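Local atomic coordinates of putative cell surface protein, similar to internalin proteins (Listeria monocytogenes EGD-e, PDB entry 5KZS), a protein that is of unknown function but, as an internalin-like leucine-rich-repeat protein, is probably displayed at the bacterial cell surface. Residues N75-M80 with N99-N104; M80-D85 with R112-P117; N221-H226 with S237-N242; I264-A269 with D298-T303; M273-T278 with N321-I326. All coordinates share one frame; numbering follows the deposited sequence.

Contact 1. Residues N75-M80 with N99-N104; sequences NIVSVM and NTLFFN
Val79 and Phe103 stand side by side on the buried face of two parallel strands, 76-79 and 100-103, whose axes run 4.7 Å apart. Phe103 has CG anti to its carbonyl carbon (chi1 -70°), which lays one ring face beneath the valine: Val79 CG2 sits 4.1 Å from the Phe103 ring centroid, near the normal but offset toward the rim, a CH-pi contact. Val77 and Leu101 share this face more loosely. On the other face Ile76 and Thr100 also point the same way, with Ile76 CG1 3.8 Å from Thr100 CB. Further along, the selenium of Met80, a selenomethionine whose chain bends at chi2, meets the edge of the Phe102 ring in a Met-aromatic contact and crosses Asn104. The backbones bond in regular parallel fashion; Val79 N reaches Phe102 O at 2.8 Å, nearly along the C=O axis. Beyond the strand end, Asn104 ND2 gives a hydrogen bond to an in-plane lone pair of Met80 O at 3.3 Å. Strand 76-79 also bonds to Leu51 and Phe53 on its other side, placing the pair within the leucine-rich-repeat sheet. Main-chain polarity is thus met between strands, while one face is purely apolar and the other carries Thr100 and Ser78.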
# COMPACT_ATOMS: atom_id res chain seq x y z
N ASN A 75 -6.64 16.52 -17.90
CA ASN A 75 -5.56 15.57 -17.62
C ASN A 75 -5.65 15.00 -16.21
O ASN A 75 -4.74 14.28 -15.79
CB ASN A 75 -4.18 16.20 -17.90
CG ASN A 75 -3.92 17.43 -17.04
OD1 ASN A 75 -4.14 17.42 -15.83
ND2 ASN A 75 -3.46 18.51 -17.67
N ILE A 76 -6.73 15.28 -15.49
CA ILE A 76 -6.90 14.72 -14.15
C ILE A 76 -8.36 14.64 -13.73
O ILE A 76 -9.15 15.53 -14.02
CB ILE A 76 -6.07 15.50 -13.09
CG1 ILE A 76 -6.27 14.90 -11.68
CG2 ILE A 76 -6.41 16.98 -13.08
CD1 ILE A 76 -5.28 15.41 -10.67
N VAL A 77 -8.68 13.56 -13.02
CA VAL A 77 -10.02 13.31 -12.52
C VAL A 77 -9.89 12.94 -11.05
O VAL A 77 -9.11 12.06 -10.71
CB VAL A 77 -10.68 12.13 -13.26
CG1 VAL A 77 -11.99 11.71 -12.59
CG2 VAL A 77 -10.93 12.48 -14.72
N SER A 78 -10.69 13.59 -10.20
CA SER A 78 -10.59 13.44 -8.75
C SER A 78 -11.95 13.19 -8.11
O SER A 78 -12.78 14.09 -8.02
CB SER A 78 -9.94 14.68 -8.16
OG SER A 78 -8.70 14.91 -8.79
N VAL A 79 -12.16 11.96 -7.64
CA VAL A 79 -13.40 11.57 -6.98
C VAL A 79 -13.21 11.83 -5.49
O VAL A 79 -12.76 10.96 -4.75
CB VAL A 79 -13.73 10.09 -7.29
CG1 VAL A 79 -15.11 9.70 -6.77
CG2 VAL A 79 -13.65 9.85 -8.79
N MSE A 80 -13.55 13.04 -5.06
CA MSE A 80 -13.32 13.48 -3.68
C MSE A 80 -14.25 12.84 -2.70
O MSE A 80 -13.86 12.57 -1.57
CB MSE A 80 -13.41 14.99 -3.56
CG MSE A 80 -12.29 15.69 -4.33
SE MSE A 80 -10.49 15.10 -3.75
CE MSE A 80 -9.52 16.46 -4.81
N ASN A 99 -4.06 11.94 -17.52
CA ASN A 99 -2.79 11.53 -16.88
C ASN A 99 -2.96 10.93 -15.49
O ASN A 99 -2.13 10.12 -15.07
CB ASN A 99 -1.82 12.73 -16.75
CG ASN A 99 -1.29 13.22 -18.09
OD1 ASN A 99 -1.16 12.45 -19.05
ND2 ASN A 99 -0.97 14.50 -18.16
N THR A 100 -4.01 11.35 -14.78
CA THR A 100 -4.16 11.00 -13.38
C THR A 100 -5.59 10.67 -13.03
O THR A 100 -6.49 11.43 -13.33
CB THR A 100 -3.71 12.17 -12.48
OG1 THR A 100 -2.37 12.56 -12.80
CG2 THR A 100 -3.77 11.78 -10.99
N LEU A 101 -5.78 9.55 -12.34
CA LEU A 101 -7.05 9.20 -11.74
C LEU A 101 -6.82 9.16 -10.23
O LEU A 101 -5.89 8.50 -9.79
CB LEU A 101 -7.52 7.84 -12.26
CG LEU A 101 -8.66 7.15 -11.51
CD1 LEU A 101 -9.93 7.97 -11.60
CD2 LEU A 101 -8.88 5.77 -12.07
N PHE A 102 -7.65 9.85 -9.46
CA PHE A 102 -7.52 9.92 -8.00
C PHE A 102 -8.86 9.76 -7.27
O PHE A 102 -9.72 10.62 -7.37
CB PHE A 102 -6.87 11.26 -7.60
CG PHE A 102 -6.65 11.41 -6.11
CD1 PHE A 102 -7.63 12.00 -5.31
CD2 PHE A 102 -5.48 10.95 -5.51
CE1 PHE A 102 -7.45 12.13 -3.94
CE2 PHE A 102 -5.29 11.08 -4.15
CZ PHE A 102 -6.28 11.66 -3.36
N PHE A 103 -9.01 8.65 -6.54
CA PHE A 103 -10.04 8.54 -5.50
C PHE A 103 -9.42 8.96 -4.17
O PHE A 103 -8.39 8.44 -3.76
CB PHE A 103 -10.57 7.12 -5.37
CG PHE A 103 -11.40 6.68 -6.53
CD1 PHE A 103 -10.80 6.31 -7.73
CD2 PHE A 103 -12.79 6.60 -6.42
CE1 PHE A 103 -11.56 5.89 -8.81
CE2 PHE A 103 -13.56 6.18 -7.50
CZ PHE A 103 -12.95 5.83 -8.69
N ASN A 104 -10.06 9.92 -3.52
CA ASN A 104 -9.72 10.35 -2.17
C ASN A 104 -10.18 9.22 -1.24
O ASN A 104 -11.07 8.45 -1.60
CB ASN A 104 -10.45 11.68 -1.91
CG ASN A 104 -10.09 12.32 -0.58
OD1 ASN A 104 -8.94 12.68 -0.31
ND2 ASN A 104 -11.11 12.51 0.25

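Contact 2. Residues M80-D85 with R112-P117; sequences MEFGED and RNLSLP
The two backbones are not paired; their closest CA atoms are those of Glu84 and Arg112, 6.1 Å apart. Both segments belong to the leucine-rich-repeat domain: residues 80-85 form the loop leaving strand 76-79, whereas residues 112-117 include the short strand 113-114, which pairs with strand 134-135. Phe82 holds CG in the crowded position between its backbone N and carbonyl carbon (chi1 61°). Its ring and the Arg112 chain slide past each other in opposite directions, with Phe82 CE2 3.5 Å from Arg112 CB, and the ring plane is steeply inclined to the guanidinium. The same CE2 of Phe82 touches Leu114 CD2 at 3.8 Å, so arginine methylenes and a leucine methyl converge on the same ring atom; Phe103 packs on this ring edge-to-face. Arg112 bends at chi2 (-71°), which carries its head back over the loop, where Glu84 N lies over one guanidinium face. NH2 of Arg112 forms a salt bridge with Glu56, whereas Glu84 OE1 stays 4.4 Å from Arg112 NH1, well out of the guanidinium plane, and probably contributes no more than a long-range charge attraction. Arg112 NE donates to Phe82 O at 2.7 Å, on an in-plane lone pair of that carbonyl.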
# COMPACT_ATOMS: atom_id res chain seq x y z
N MSE A 80 -13.55 13.04 -5.06
CA MSE A 80 -13.32 13.48 -3.68
C MSE A 80 -14.25 12.84 -2.70
O MSE A 80 -13.86 12.57 -1.57
CB MSE A 80 -13.41 14.99 -3.56
CG MSE A 80 -12.29 15.69 -4.33
SE MSE A 80 -10.49 15.10 -3.75
CE MSE A 80 -9.52 16.46 -4.81
N GLU A 81 -15.48 12.60 -3.11
CA GLU A 81 -16.46 11.91 -2.28
C GLU A 81 -17.37 11.10 -3.21
O GLU A 81 -17.52 11.47 -4.37
CB GLU A 81 -17.24 12.93 -1.46
CG GLU A 81 -17.32 12.64 0.02
CD GLU A 81 -15.97 12.74 0.71
OE1 GLU A 81 -15.53 11.72 1.29
OE2 GLU A 81 -15.35 13.82 0.67
N PHE A 82 -17.96 10.01 -2.70
CA PHE A 82 -18.80 9.09 -3.51
C PHE A 82 -19.57 8.06 -2.68
O PHE A 82 -19.09 7.64 -1.63
CB PHE A 82 -17.96 8.37 -4.59
CG PHE A 82 -16.86 7.50 -4.05
CD1 PHE A 82 -15.62 8.03 -3.69
CD2 PHE A 82 -17.03 6.12 -3.93
CE1 PHE A 82 -14.60 7.22 -3.20
CE2 PHE A 82 -16.01 5.30 -3.44
CZ PHE A 82 -14.80 5.86 -3.08
N GLY A 83 -20.74 7.64 -3.16
CA GLY A 83 -21.59 6.65 -2.48
C GLY A 83 -21.35 5.19 -2.86
O GLY A 83 -20.51 4.88 -3.73
N GLU A 84 -22.09 4.28 -2.22
CA GLU A 84 -21.94 2.84 -2.44
C GLU A 84 -22.13 2.40 -3.89
O GLU A 84 -21.45 1.49 -4.36
CB GLU A 84 -22.91 2.05 -1.56
CG GLU A 84 -22.42 1.84 -0.13
CD GLU A 84 -23.55 1.61 0.85
OE1 GLU A 84 -24.45 2.47 0.94
OE2 GLU A 84 -23.53 0.57 1.56
N ASP A 85 -23.05 3.04 -4.60
CA ASP A 85 -23.37 2.63 -5.96
C ASP A 85 -22.41 3.19 -7.01
O ASP A 85 -22.60 2.93 -8.19
CB ASP A 85 -24.82 2.98 -6.27
CG ASP A 85 -25.79 2.25 -5.34
OD1 ASP A 85 -26.57 2.92 -4.64
OD2 ASP A 85 -25.75 1.00 -5.29
N ARG A 112 -16.18 2.01 1.53
CA ARG A 112 -16.51 1.95 0.11
C ARG A 112 -15.75 0.83 -0.59
O ARG A 112 -14.64 0.49 -0.21
CB ARG A 112 -16.20 3.28 -0.58
CG ARG A 112 -17.02 4.46 -0.11
CD ARG A 112 -18.47 4.41 -0.54
NE ARG A 112 -19.19 5.52 0.09
CZ ARG A 112 -20.08 5.43 1.09
NH1 ARG A 112 -20.45 4.27 1.63
NH2 ARG A 112 -20.62 6.56 1.57
N ASN A 113 -16.37 0.28 -1.64
CA ASN A 113 -15.74 -0.70 -2.51
C ASN A 113 -15.44 -0.10 -3.89
O ASN A 113 -16.24 0.68 -4.40
CB ASN A 113 -16.65 -1.91 -2.67
CG ASN A 113 -17.17 -2.40 -1.34
OD1 ASN A 113 -16.43 -2.99 -0.55
ND2 ASN A 113 -18.44 -2.15 -1.07
N LEU A 114 -14.30 -0.47 -4.46
CA LEU A 114 -13.89 -0.07 -5.81
C LEU A 114 -13.25 -1.21 -6.62
O LEU A 114 -12.47 -1.99 -6.09
CB LEU A 114 -12.86 1.05 -5.74
CG LEU A 114 -13.25 2.40 -5.16
CD1 LEU A 114 -12.01 3.28 -5.12
CD2 LEU A 114 -14.33 3.07 -6.00
N SER A 115 -13.57 -1.30 -7.91
CA SER A 115 -12.86 -2.17 -8.84
C SER A 115 -11.98 -1.30 -9.71
O SER A 115 -12.21 -0.10 -9.81
CB SER A 115 -13.83 -2.97 -9.71
OG SER A 115 -14.54 -2.16 -10.65
N LEU A 116 -10.99 -1.91 -10.34
CA LEU A 116 -10.07 -1.21 -11.24
C LEU A 116 -10.09 -1.90 -12.60
O LEU A 116 -9.53 -2.98 -12.73
CB LEU A 116 -8.65 -1.24 -10.64
CG LEU A 116 -7.48 -0.83 -11.56
CD1 LEU A 116 -7.75 0.45 -12.36
CD2 LEU A 116 -6.21 -0.70 -10.74
N PRO A 117 -10.74 -1.28 -13.61
CA PRO A 117 -10.71 -1.81 -14.98
C PRO A 117 -9.31 -1.93 -15.59
O PRO A 117 -8.38 -1.28 -15.16
CB PRO A 117 -11.54 -0.79 -15.77
CG PRO A 117 -12.48 -0.20 -14.78
CD PRO A 117 -11.73 -0.18 -13.47

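Contact 3. Residues N221-H226 with S237-N242; sequences NLDYNH and SIFIEN
Asp223 carries CG anti to its backbone N (chi1 -151°), while Asn242 sets CG anti to its carbonyl carbon (chi1 -44°); the two side chains therefore lie alongside each other, pointing the same way. Two backbone N-H groups grip Asp223 OD1. Asn242 N approaches it at 2.7 Å, nearly along the C-O axis, and Glu241 N at 3.0 Å from above the carboxylate plane. Asp223 OD2 uses its syn lone pair to accept from Asn242 ND2 at 3.2 Å, so both oxygens are engaged, an arrangement likely to stabilise the ionised carboxylate. This is the end of the leucine-rich-repeat sheet, where strand 219-221 pairs in parallel with its outermost strand, 238-239, and Leu222 N bonds to Phe239 O. At the last residue of strand 219-221, Asn221 OD1 accepts from Asp223 N at 3.0 Å, closing an Asx turn. Leu222 sends CB against Ile240 CG1 at 3.7 Å and rests CD1 against Ile238 CG1. Asn242 CB stands over the centre of the Tyr224 ring, 3.9 Å from the centroid, in a CH-pi contact, and Asn242 OD1 bonds to Gly330 N and Glu329 N. Tyr224 N also donates to Asn242 O at 3.0 Å, from above the carbonyl plane.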
# COMPACT_ATOMS: atom_id res chain seq x y z
N ASN A 221 9.89 -0.22 1.74
CA ASN A 221 9.37 -0.00 3.07
C ASN A 221 8.76 -1.29 3.60
O ASN A 221 7.74 -1.75 3.08
CB ASN A 221 8.35 1.12 3.06
CG ASN A 221 7.99 1.60 4.45
OD1 ASN A 221 8.13 0.86 5.43
ND2 ASN A 221 7.53 2.85 4.55
N LEU A 222 9.38 -1.86 4.63
CA LEU A 222 8.86 -3.06 5.28
C LEU A 222 8.39 -2.85 6.72
O LEU A 222 8.10 -3.82 7.41
CB LEU A 222 9.92 -4.15 5.24
CG LEU A 222 10.43 -4.51 3.84
CD1 LEU A 222 11.46 -5.61 3.93
CD2 LEU A 222 9.29 -4.95 2.94
N ASP A 223 8.28 -1.59 7.16
CA ASP A 223 7.83 -1.25 8.52
C ASP A 223 6.54 -1.98 8.89
O ASP A 223 5.71 -2.20 8.06
CB ASP A 223 7.63 0.28 8.62
CG ASP A 223 7.84 0.84 10.03
OD1 ASP A 223 8.77 0.38 10.74
OD2 ASP A 223 7.10 1.77 10.43
N TYR A 224 6.39 -2.37 10.15
CA TYR A 224 5.19 -3.06 10.65
C TYR A 224 4.79 -4.33 9.88
O TYR A 224 3.65 -4.51 9.46
CB TYR A 224 4.02 -2.08 10.71
CG TYR A 224 4.09 -1.08 11.82
CD1 TYR A 224 3.85 -1.47 13.14
CD2 TYR A 224 4.36 0.27 11.57
CE1 TYR A 224 3.89 -0.56 14.18
CE2 TYR A 224 4.40 1.19 12.61
CZ TYR A 224 4.16 0.77 13.91
OH TYR A 224 4.20 1.66 14.96
N ASN A 225 5.77 -5.21 9.70
CA ASN A 225 5.58 -6.56 9.18
C ASN A 225 6.17 -7.56 10.20
O ASN A 225 6.58 -7.16 11.31
CB ASN A 225 6.24 -6.66 7.79
CG ASN A 225 5.35 -6.12 6.67
OD1 ASN A 225 4.39 -6.77 6.26
ND2 ASN A 225 5.68 -4.93 6.17
N HIS A 226 6.23 -8.85 9.86
CA HIS A 226 6.64 -9.86 10.82
C HIS A 226 7.81 -10.73 10.34
O HIS A 226 7.80 -11.94 10.55
CB HIS A 226 5.43 -10.73 11.17
CG HIS A 226 4.18 -9.95 11.42
ND1 HIS A 226 3.89 -9.35 12.63
CD2 HIS A 226 3.13 -9.67 10.61
CE1 HIS A 226 2.73 -8.73 12.55
NE2 HIS A 226 2.24 -8.91 11.34
N SER A 237 18.22 -0.99 0.28
CA SER A 237 17.00 -0.26 0.10
C SER A 237 15.98 -0.42 1.22
O SER A 237 14.93 0.23 1.16
CB SER A 237 16.36 -0.69 -1.21
OG SER A 237 17.30 -0.61 -2.27
N ILE A 238 16.23 -1.26 2.23
CA ILE A 238 15.20 -1.50 3.24
C ILE A 238 15.13 -0.37 4.26
O ILE A 238 16.15 0.23 4.60
CB ILE A 238 15.34 -2.86 3.92
CG1 ILE A 238 15.02 -3.96 2.90
CG2 ILE A 238 14.39 -2.99 5.11
CD1 ILE A 238 15.47 -5.35 3.29
N PHE A 239 13.90 -0.08 4.70
CA PHE A 239 13.62 0.72 5.89
C PHE A 239 12.73 -0.09 6.81
O PHE A 239 11.64 -0.51 6.43
CB PHE A 239 12.92 2.03 5.49
CG PHE A 239 12.27 2.76 6.65
CD1 PHE A 239 10.96 2.46 7.05
CD2 PHE A 239 12.96 3.76 7.34
CE1 PHE A 239 10.36 3.13 8.11
CE2 PHE A 239 12.37 4.44 8.39
CZ PHE A 239 11.07 4.12 8.78
N ILE A 240 13.20 -0.32 8.03
CA ILE A 240 12.37 -0.87 9.09
C ILE A 240 12.74 -0.11 10.35
O ILE A 240 13.93 0.13 10.59
CB ILE A 240 12.61 -2.39 9.31
CG1 ILE A 240 12.11 -3.18 8.10
CG2 ILE A 240 11.95 -2.88 10.61
CD1 ILE A 240 12.52 -4.63 8.10
N GLU A 241 11.73 0.29 11.09
CA GLU A 241 11.88 0.71 12.47
C GLU A 241 11.08 -0.15 13.43
O GLU A 241 11.51 -0.38 14.56
CB GLU A 241 11.51 2.18 12.64
CG GLU A 241 12.53 3.09 11.95
CD GLU A 241 12.42 4.57 12.33
OE1 GLU A 241 11.29 5.13 12.33
OE2 GLU A 241 13.48 5.16 12.59
N ASN A 242 9.92 -0.61 13.00
CA ASN A 242 9.09 -1.49 13.81
C ASN A 242 8.86 -2.83 13.11
O ASN A 242 8.79 -2.89 11.88
CB ASN A 242 7.76 -0.82 14.09
CG ASN A 242 7.92 0.64 14.48
OD1 ASN A 242 8.42 0.95 15.56
ND2 ASN A 242 7.52 1.54 13.59

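Contact 4. Residues I264-A269 with D298-T303; sequences IYFQLA and DTESIT
Phe266 projects from helix 263-270 toward the turn that leads into strand 301-304, with CG anti to its own carbonyl carbon (chi1 -60°). Its first atom, CB, passes Glu300 OE2 at 3.8 Å. At CG the ring comes under the backbone of Glu300, Phe266 CG lying 4.2 Å from Glu300 CA. The nearer rim goes deeper: Phe266 CD1 is 3.6 Å from Glu300 CA, and Phe266 CE1 is 3.4 Å from Glu300 C. Glu300 CA lies over one ring face, 25° off the normal and offset toward the rim, a CH-pi contact. Tyr265, the preceding residue, puts CD2 over the centre of the opposite face, so the ring is clasped from both sides. At the tip, Phe266 CZ meets Ser301 O at 3.3 Å, the oxygen lying near the ring plane at its edge, and also touches Ile302 CG1. Ile302 extends the apolar patch by setting CD1 against Tyr265 CB at 4.3 Å. No hydrogen bond joins the two segments; Tyr265 OH is instead bound to Pro277 O. Glu300 and Ser301 both face Asn296, which makes a G1 beta bulge. A helix thus packs chiefly through Phe266, with Tyr265 behind it, on the bulged turn between strands 289-296 and 301-304, next to the outermost strand 258-261 of the C-terminal mixed sheet.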
# COMPACT_ATOMS: atom_id res chain seq x y z
N ILE A 264 17.45 -10.70 11.04
CA ILE A 264 16.96 -9.32 10.87
C ILE A 264 17.75 -8.31 11.70
O ILE A 264 18.11 -7.24 11.19
CB ILE A 264 15.42 -9.20 11.12
CG1 ILE A 264 14.92 -7.82 10.68
CG2 ILE A 264 15.02 -9.48 12.56
CD1 ILE A 264 13.41 -7.70 10.63
N TYR A 265 18.07 -8.65 12.95
CA TYR A 265 18.86 -7.77 13.80
C TYR A 265 20.18 -7.37 13.13
O TYR A 265 20.51 -6.17 13.03
CB TYR A 265 19.13 -8.38 15.18
CG TYR A 265 20.04 -7.50 16.04
CD1 TYR A 265 19.51 -6.47 16.82
CD2 TYR A 265 21.42 -7.69 16.04
CE1 TYR A 265 20.35 -5.65 17.58
CE2 TYR A 265 22.26 -6.88 16.79
CZ TYR A 265 21.72 -5.86 17.57
OH TYR A 265 22.57 -5.07 18.31
N PHE A 266 20.92 -8.36 12.66
CA PHE A 266 22.30 -8.16 12.19
C PHE A 266 22.32 -7.62 10.78
O PHE A 266 23.27 -6.95 10.37
CB PHE A 266 23.10 -9.46 12.27
CG PHE A 266 23.20 -10.01 13.65
CD1 PHE A 266 22.20 -10.83 14.16
CD2 PHE A 266 24.28 -9.70 14.46
CE1 PHE A 266 22.27 -11.34 15.45
CE2 PHE A 266 24.36 -10.20 15.75
CZ PHE A 266 23.36 -11.03 16.24
N GLN A 267 21.26 -7.95 10.05
CA GLN A 267 21.02 -7.35 8.76
C GLN A 267 20.76 -5.85 8.90
O GLN A 267 21.40 -5.04 8.22
CB GLN A 267 19.85 -8.07 8.07
CG GLN A 267 20.25 -9.42 7.54
CD GLN A 267 19.08 -10.21 6.99
OE1 GLN A 267 18.12 -10.52 7.70
NE2 GLN A 267 19.17 -10.56 5.71
N LEU A 268 19.86 -5.48 9.81
CA LEU A 268 19.57 -4.06 10.08
C LEU A 268 20.80 -3.33 10.59
O LEU A 268 21.09 -2.22 10.16
CB LEU A 268 18.44 -3.91 11.10
CG LEU A 268 17.04 -4.26 10.60
CD1 LEU A 268 16.02 -4.17 11.74
CD2 LEU A 268 16.64 -3.39 9.41
N ALA A 269 21.52 -4.00 11.50
CA ALA A 269 22.78 -3.48 12.05
C ALA A 269 23.76 -3.18 10.92
O ALA A 269 24.30 -2.08 10.85
CB ALA A 269 23.38 -4.47 13.03
N ASP A 298 28.75 -13.51 13.98
CA ASP A 298 29.13 -14.60 13.07
C ASP A 298 28.04 -15.66 12.89
O ASP A 298 27.85 -16.15 11.78
CB ASP A 298 30.44 -15.28 13.51
CG ASP A 298 31.66 -14.61 12.93
OD1 ASP A 298 31.70 -13.35 12.90
OD2 ASP A 298 32.59 -15.34 12.51
N THR A 299 27.34 -16.00 13.96
CA THR A 299 26.24 -16.95 13.91
C THR A 299 24.86 -16.28 13.77
O THR A 299 23.85 -16.98 13.70
CB THR A 299 26.26 -17.82 15.16
OG1 THR A 299 26.20 -16.98 16.32
CG2 THR A 299 27.54 -18.65 15.22
N GLU A 300 24.83 -14.95 13.71
CA GLU A 300 23.58 -14.17 13.68
C GLU A 300 22.58 -14.68 14.72
O GLU A 300 21.39 -14.88 14.43
CB GLU A 300 22.98 -14.16 12.26
CG GLU A 300 23.92 -13.56 11.21
CD GLU A 300 23.20 -13.06 9.96
OE1 GLU A 300 22.28 -13.75 9.47
OE2 GLU A 300 23.57 -11.97 9.46
N SER A 301 23.10 -14.91 15.93
CA SER A 301 22.29 -15.36 17.07
C SER A 301 22.39 -14.39 18.24
O SER A 301 23.33 -13.60 18.35
CB SER A 301 22.66 -16.79 17.51
OG SER A 301 23.86 -17.26 16.94
N ILE A 302 21.38 -14.47 19.08
CA ILE A 302 21.29 -13.69 20.29
C ILE A 302 21.14 -14.70 21.41
O ILE A 302 20.31 -15.61 21.31
CB ILE A 302 20.11 -12.70 20.22
CG1 ILE A 302 20.45 -11.56 19.25
CG2 ILE A 302 19.76 -12.13 21.60
CD1 ILE A 302 19.22 -10.83 18.72
N THR A 303 21.95 -14.55 22.47
CA THR A 303 21.94 -15.46 23.61
C THR A 303 21.38 -14.76 24.85
O THR A 303 21.79 -13.65 25.18
CB THR A 303 23.35 -15.99 23.90
OG1 THR A 303 23.82 -16.70 22.74
CG2 THR A 303 23.34 -16.94 25.10

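Contact 5. Residues M273-T278 with N321-I326; sequences MLVNPT and NDAYPI
Asn321 OD1 is the polar atom best held here, gripped across the contact by one hydrogen bond from Val275 N at 2.7 Å. The donor lies in the carbonyl plane on a lone pair, although the N-H...O angle of 132° shows that the bond is bent. Carbon crowds the same oxygen: Leu274 CA comes to 3.0 Å and Leu274 CD2 to 3.3 Å of Asn321 OD1. Leu274 crosses the asparagine obliquely, Val275 at about a right angle. Val275 places CG2 in the crowded position between its backbone N and carbonyl carbon, which brings that methyl to 3.6 Å from Ala323 CB. Asn276 ND2 is 3.2 Å from Asp322 O, but the angle is too poor for a hydrogen bond. The amide nitrogen of Asn321 turns the other way, to a weak bond with Glu241 O. Asn321 ties its own loop, after strand 312-320, to the loop that follows helix 263-270, in a surface loop-to-loop contact of the C-terminal domain beside the last leucine-rich-repeat strand.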
# COMPACT_ATOMS: atom_id res chain seq x y z
N MSE A 273 20.70 0.74 10.21
CA MSE A 273 19.27 1.00 10.34
C MSE A 273 18.80 0.68 11.73
O MSE A 273 17.61 0.62 11.99
CB MSE A 273 18.62 0.15 9.23
CG MSE A 273 17.12 0.27 8.96
SE MSE A 273 16.54 2.09 8.50
CE MSE A 273 18.05 2.78 7.41
N LEU A 274 19.74 0.50 12.66
CA LEU A 274 19.37 0.36 14.04
C LEU A 274 19.54 1.71 14.71
O LEU A 274 20.65 2.24 14.78
CB LEU A 274 20.21 -0.71 14.73
CG LEU A 274 19.84 -2.16 14.40
CD1 LEU A 274 20.85 -3.10 15.01
CD2 LEU A 274 18.44 -2.53 14.88
N VAL A 275 18.43 2.29 15.18
CA VAL A 275 18.45 3.55 15.94
C VAL A 275 19.25 3.36 17.23
O VAL A 275 20.02 4.22 17.64
CB VAL A 275 17.03 4.09 16.27
CG1 VAL A 275 16.20 4.29 15.00
CG2 VAL A 275 16.27 3.21 17.27
N ASN A 276 19.07 2.19 17.84
CA ASN A 276 19.57 1.86 19.16
C ASN A 276 20.00 0.37 19.15
O ASN A 276 19.14 -0.54 19.13
CB ASN A 276 18.45 2.17 20.17
CG ASN A 276 18.64 1.49 21.48
OD1 ASN A 276 19.58 1.78 22.21
ND2 ASN A 276 17.74 0.55 21.80
N PRO A 277 21.33 0.11 19.10
CA PRO A 277 21.87 -1.27 19.09
C PRO A 277 21.45 -2.22 20.23
O PRO A 277 21.54 -3.43 20.04
CB PRO A 277 23.39 -1.04 19.15
CG PRO A 277 23.58 0.24 18.42
CD PRO A 277 22.36 1.09 18.71
N THR A 278 20.97 -1.70 21.37
CA THR A 278 20.83 -2.58 22.54
C THR A 278 19.64 -3.52 22.35
O THR A 278 18.62 -3.14 21.79
CB THR A 278 20.78 -1.87 23.94
OG1 THR A 278 19.48 -2.03 24.54
CG2 THR A 278 21.19 -0.38 23.92
N ASN A 321 15.83 -1.89 18.77
CA ASN A 321 15.51 -0.67 18.07
C ASN A 321 14.52 0.20 18.85
O ASN A 321 13.75 0.93 18.25
CB ASN A 321 14.99 -1.00 16.67
CG ASN A 321 15.59 -0.11 15.60
OD1 ASN A 321 16.78 0.18 15.63
ND2 ASN A 321 14.77 0.31 14.66
N ASP A 322 14.56 0.14 20.18
CA ASP A 322 13.68 0.97 21.01
C ASP A 322 14.22 2.40 21.09
O ASP A 322 15.37 2.63 21.49
CB ASP A 322 13.53 0.37 22.41
CG ASP A 322 12.86 -0.99 22.39
OD1 ASP A 322 11.85 -1.13 21.68
OD2 ASP A 322 13.35 -1.92 23.06
N ALA A 323 13.39 3.35 20.65
CA ALA A 323 13.67 4.79 20.76
C ALA A 323 12.34 5.53 20.94
O ALA A 323 12.01 6.42 20.15
CB ALA A 323 14.43 5.28 19.53
N TYR A 324 11.65 5.18 22.04
CA TYR A 324 10.19 5.36 22.23
C TYR A 324 9.51 6.51 21.51
O TYR A 324 8.50 6.27 20.84
CB TYR A 324 9.79 5.38 23.72
CG TYR A 324 8.50 6.15 23.98
CD1 TYR A 324 7.28 5.74 23.41
CD2 TYR A 324 8.50 7.31 24.76
CE1 TYR A 324 6.11 6.47 23.61
CE2 TYR A 324 7.33 8.03 24.97
CZ TYR A 324 6.14 7.61 24.40
OH TYR A 324 4.99 8.32 24.61
N PRO A 325 9.99 7.76 21.67
CA PRO A 325 9.25 8.83 20.98
C PRO A 325 9.01 8.54 19.49
O PRO A 325 7.86 8.46 19.07
CB PRO A 325 10.14 10.07 21.19
CG PRO A 325 10.91 9.77 22.43
CD PRO A 325 11.08 8.28 22.52
N ILE A 326 10.08 8.30 18.72
CA ILE A 326 9.98 8.24 17.25
C ILE A 326 9.78 6.85 16.64
O ILE A 326 9.38 6.77 15.47
CB ILE A 326 11.17 8.94 16.55
CG1 ILE A 326 12.43 8.08 16.59
CG2 ILE A 326 11.43 10.32 17.14
CD1 ILE A 326 13.47 8.56 15.63

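In the fold
Contacts 1 and 2 lie toward the N-terminal end of the leucine-rich-repeat sheet, share Met80 and alternate along the chain; their centres are 12 Å apart, and Phe103 joins them by packing on Phe82 and Leu114. Contact 3, at the far end of that same sheet, is centred 29 Å from contact 1. It leads directly into the C-terminal mixed sheet, where contacts 4 and 5 also alternate, their centres 15 Å apart. Ile240 packs on Ile264 and Leu268 of contact 4, while Glu241 touches Asn321 and Val275 of contact 5. The repeat array and C-terminal domain therefore meet through close packing around contact 3, consistent with one continuous elongated body.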